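Local coordinates for protein TgTwinScan_2721 - E2 domain (Toxoplasma gondii, PDB 2F4Z) that probably acts as a ubiquitin-conjugating (E2) enzyme, carrying ubiquitin or a related modifier as a thioester and passing it on to substrates, at residues V65-V70 / H75-F80. Residues are numbered along the deposited sequence; the frame is centred on the assembly and turned at random.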
loop_
_atom_site.group_PDB
_atom_site.type_symbol
_atom_site.label_atom_id
_atom_site.label_comp_id
_atom_site.label_asym_id
_atom_site.label_seq_id
_atom_site.Cartn_x
_atom_site.Cartn_y
_atom_site.Cartn_z
ATOM N N VAL A 65 -6.704 -12.517 6.832
ATOM C CA VAL A 65 -5.326 -13.024 6.625
ATOM C C VAL A 65 -4.462 -13.049 7.864
ATOM O O VAL A 65 -4.703 -12.282 8.792
ATOM C CB VAL A 65 -4.592 -12.265 5.465
ATOM C CG1 VAL A 65 -5.413 -12.384 4.166
ATOM C CG2 VAL A 65 -4.309 -10.809 5.820
ATOM N N SER A 66 -3.454 -13.929 7.912
ATOM C CA SER A 66 -2.512 -13.920 9.019
ATOM C C SER A 66 -1.217 -14.596 8.606
ATOM O O SER A 66 -1.122 -15.098 7.496
ATOM C CB SER A 66 -3.088 -14.599 10.293
ATOM O OG SER A 66 -3.284 -16.015 10.101
ATOM N N ALA A 67 -0.253 -14.644 9.531
ATOM C CA ALA A 67 1.113 -15.038 9.202
ATOM C C ALA A 67 1.843 -15.494 10.466
ATOM O O ALA A 67 1.523 -15.065 11.591
ATOM C CB ALA A 67 1.855 -13.882 8.485
ATOM N N GLN A 68 2.809 -16.373 10.271
ATOM C CA GLN A 68 3.673 -16.803 11.330
ATOM C C GLN A 68 5.024 -16.966 10.754
ATOM O O GLN A 68 5.141 -17.406 9.603
ATOM C CB GLN A 68 3.290 -18.195 11.800
ATOM C CG GLN A 68 1.976 -18.207 12.435
ATOM C CD GLN A 68 1.482 -19.599 12.686
ATOM O OE1 GLN A 68 2.037 -20.605 12.189
ATOM N NE2 GLN A 68 0.418 -19.672 13.459
ATOM N N ILE A 69 6.040 -16.723 11.573
ATOM C CA ILE A 69 7.355 -17.104 11.174
ATOM C C ILE A 69 7.521 -18.596 11.341
ATOM O O ILE A 69 6.730 -19.235 12.025
ATOM C CB ILE A 69 8.545 -16.232 11.754
ATOM C CG1 ILE A 69 9.178 -16.879 12.951
ATOM C CG2 ILE A 69 8.175 -14.727 11.916
ATOM C CD1 ILE A 69 10.302 -16.059 13.472
ATOM N N VAL A 70 8.517 -19.134 10.638
ATOM C CA VAL A 70 8.765 -20.545 10.529
ATOM C C VAL A 70 10.164 -20.894 11.008
ATOM O O VAL A 70 11.152 -20.314 10.560
ATOM C CB VAL A 70 8.581 -20.998 9.069
ATOM C CG1 VAL A 70 9.127 -22.439 8.858
ATOM C CG2 VAL A 70 7.112 -20.889 8.685
ATOM N N HIS A 75 12.792 -14.507 8.046
ATOM C CA HIS A 75 12.834 -14.514 6.562
ATOM C C HIS A 75 12.083 -15.696 5.964
ATOM O O HIS A 75 12.062 -15.873 4.742
ATOM C CB HIS A 75 14.281 -14.496 6.062
ATOM C CG HIS A 75 14.904 -13.146 6.167
ATOM N ND1 HIS A 75 15.553 -12.717 7.297
ATOM C CD2 HIS A 75 14.883 -12.085 5.320
ATOM C CE1 HIS A 75 15.941 -11.466 7.134
ATOM N NE2 HIS A 75 15.560 -11.060 5.940
ATOM N N ARG A 76 11.474 -16.516 6.819
ATOM C CA ARG A 76 10.653 -17.611 6.331
ATOM C C ARG A 76 9.322 -17.585 7.077
ATOM O O ARG A 76 9.276 -17.685 8.318
ATOM C CB ARG A 76 11.403 -18.946 6.491
ATOM C CG ARG A 76 10.660 -20.127 5.854
ATOM C CD ARG A 76 10.553 -19.940 4.311
ATOM N NE ARG A 76 10.057 -21.138 3.654
ATOM C CZ ARG A 76 10.827 -22.104 3.167
ATOM N NH1 ARG A 76 10.252 -23.150 2.587
ATOM N NH2 ARG A 76 12.155 -22.036 3.260
ATOM N N TRP A 77 8.245 -17.340 6.353
ATOM C CA TRP A 77 6.930 -17.216 6.993
ATOM C C TRP A 77 5.947 -18.171 6.353
ATOM O O TRP A 77 6.129 -18.660 5.214
ATOM C CB TRP A 77 6.317 -15.811 6.804
ATOM C CG TRP A 77 6.932 -14.587 7.477
ATOM C CD1 TRP A 77 8.193 -14.456 8.003
ATOM C CD2 TRP A 77 6.315 -13.303 7.594
ATOM N NE1 TRP A 77 8.394 -13.168 8.453
ATOM C CE2 TRP A 77 7.253 -12.438 8.218
ATOM C CE3 TRP A 77 5.056 -12.796 7.235
ATOM C CZ2 TRP A 77 6.974 -11.077 8.481
ATOM C CZ3 TRP A 77 4.773 -11.444 7.511
ATOM C CH2 TRP A 77 5.725 -10.608 8.141
ATOM N N ARG A 78 4.862 -18.368 7.063
ATOM C CA ARG A 78 3.702 -19.073 6.580
ATOM C C ARG A 78 2.567 -18.044 6.568
ATOM O O ARG A 78 2.438 -17.292 7.547
ATOM C CB ARG A 78 3.392 -20.157 7.579
ATOM C CG ARG A 78 2.655 -21.277 7.061
ATOM C CD ARG A 78 2.408 -22.228 8.261
ATOM N NE ARG A 78 3.627 -22.908 8.715
ATOM C CZ ARG A 78 4.169 -23.949 8.082
ATOM N NH1 ARG A 78 3.596 -24.410 6.952
ATOM N NH2 ARG A 78 5.272 -24.528 8.569
ATOM N N GLY A 79 1.854 -17.927 5.436
ATOM C CA GLY A 79 0.706 -17.037 5.307
ATOM C C GLY A 79 -0.569 -17.878 5.359
ATOM O O GLY A 79 -0.541 -19.053 5.015
ATOM N N PHE A 80 -1.658 -17.275 5.846
ATOM C CA PHE A 80 -2.962 -17.930 5.984
ATOM C C PHE A 80 -3.958 -16.995 5.420
ATOM O O PHE A 80 -3.922 -15.813 5.726
ATOM C CB PHE A 80 -3.327 -18.203 7.458
ATOM C CG PHE A 80 -2.327 -19.079 8.120
ATOM C CD1 PHE A 80 -1.344 -18.544 8.948
ATOM C CD2 PHE A 80 -2.277 -20.425 7.797
ATOM C CE1 PHE A 80 -0.397 -19.371 9.482
ATOM C CE2 PHE A 80 -1.318 -21.225 8.311
ATOM C CZ PHE A 80 -0.397 -20.703 9.170
#
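Arg76 meets Val70 at the turn end of this antiparallel hairpin: its carbonyl O accepts a hydrogen bond from Val70 N at 2.8 Å, a bent bond (137° at the hydrogen), and its CG runs alongside the valine side chain, while its NE forms a salt bridge with Asp97 on strand 93-99. Trp77 turns its indole to the Ala67 side of the sheet, where Ala67 CB sits 3.6 Å from Trp77 CE3 and Ile69 CG2 lies 3.9 Å from CD1; NE1 donates a hydrogen bond to Ile74 O. Arg78 pairs with Gln68 through two backbone bonds, and the one from Arg78 N to Gln68 O, 2.7 Å, is nearly straight at 169°. Gly79 faces Ala67 in a non-hydrogen-bonded pair, its CA making a CA-H...O contact with Ser66 O, 3.4 Å. Phe80 and Ser66 form the next hydrogen-bonded pair. With CG beside its own N (chi1 -60°), the phenyl reaches along the Gln68 side of the sheet: Phe80 CE1 is 3.7 Å from Gln68 CD, the amide plane steeply inclined to the ring, and Ser66 OG lies 3.4 Å from Phe80 CD1. Within the E2 fold's meander sheet, 65-70 is an outer strand; 77-82 lies between it and antiparallel 93-99, and the Trp77 side packs against helices 33-46 and 144-156.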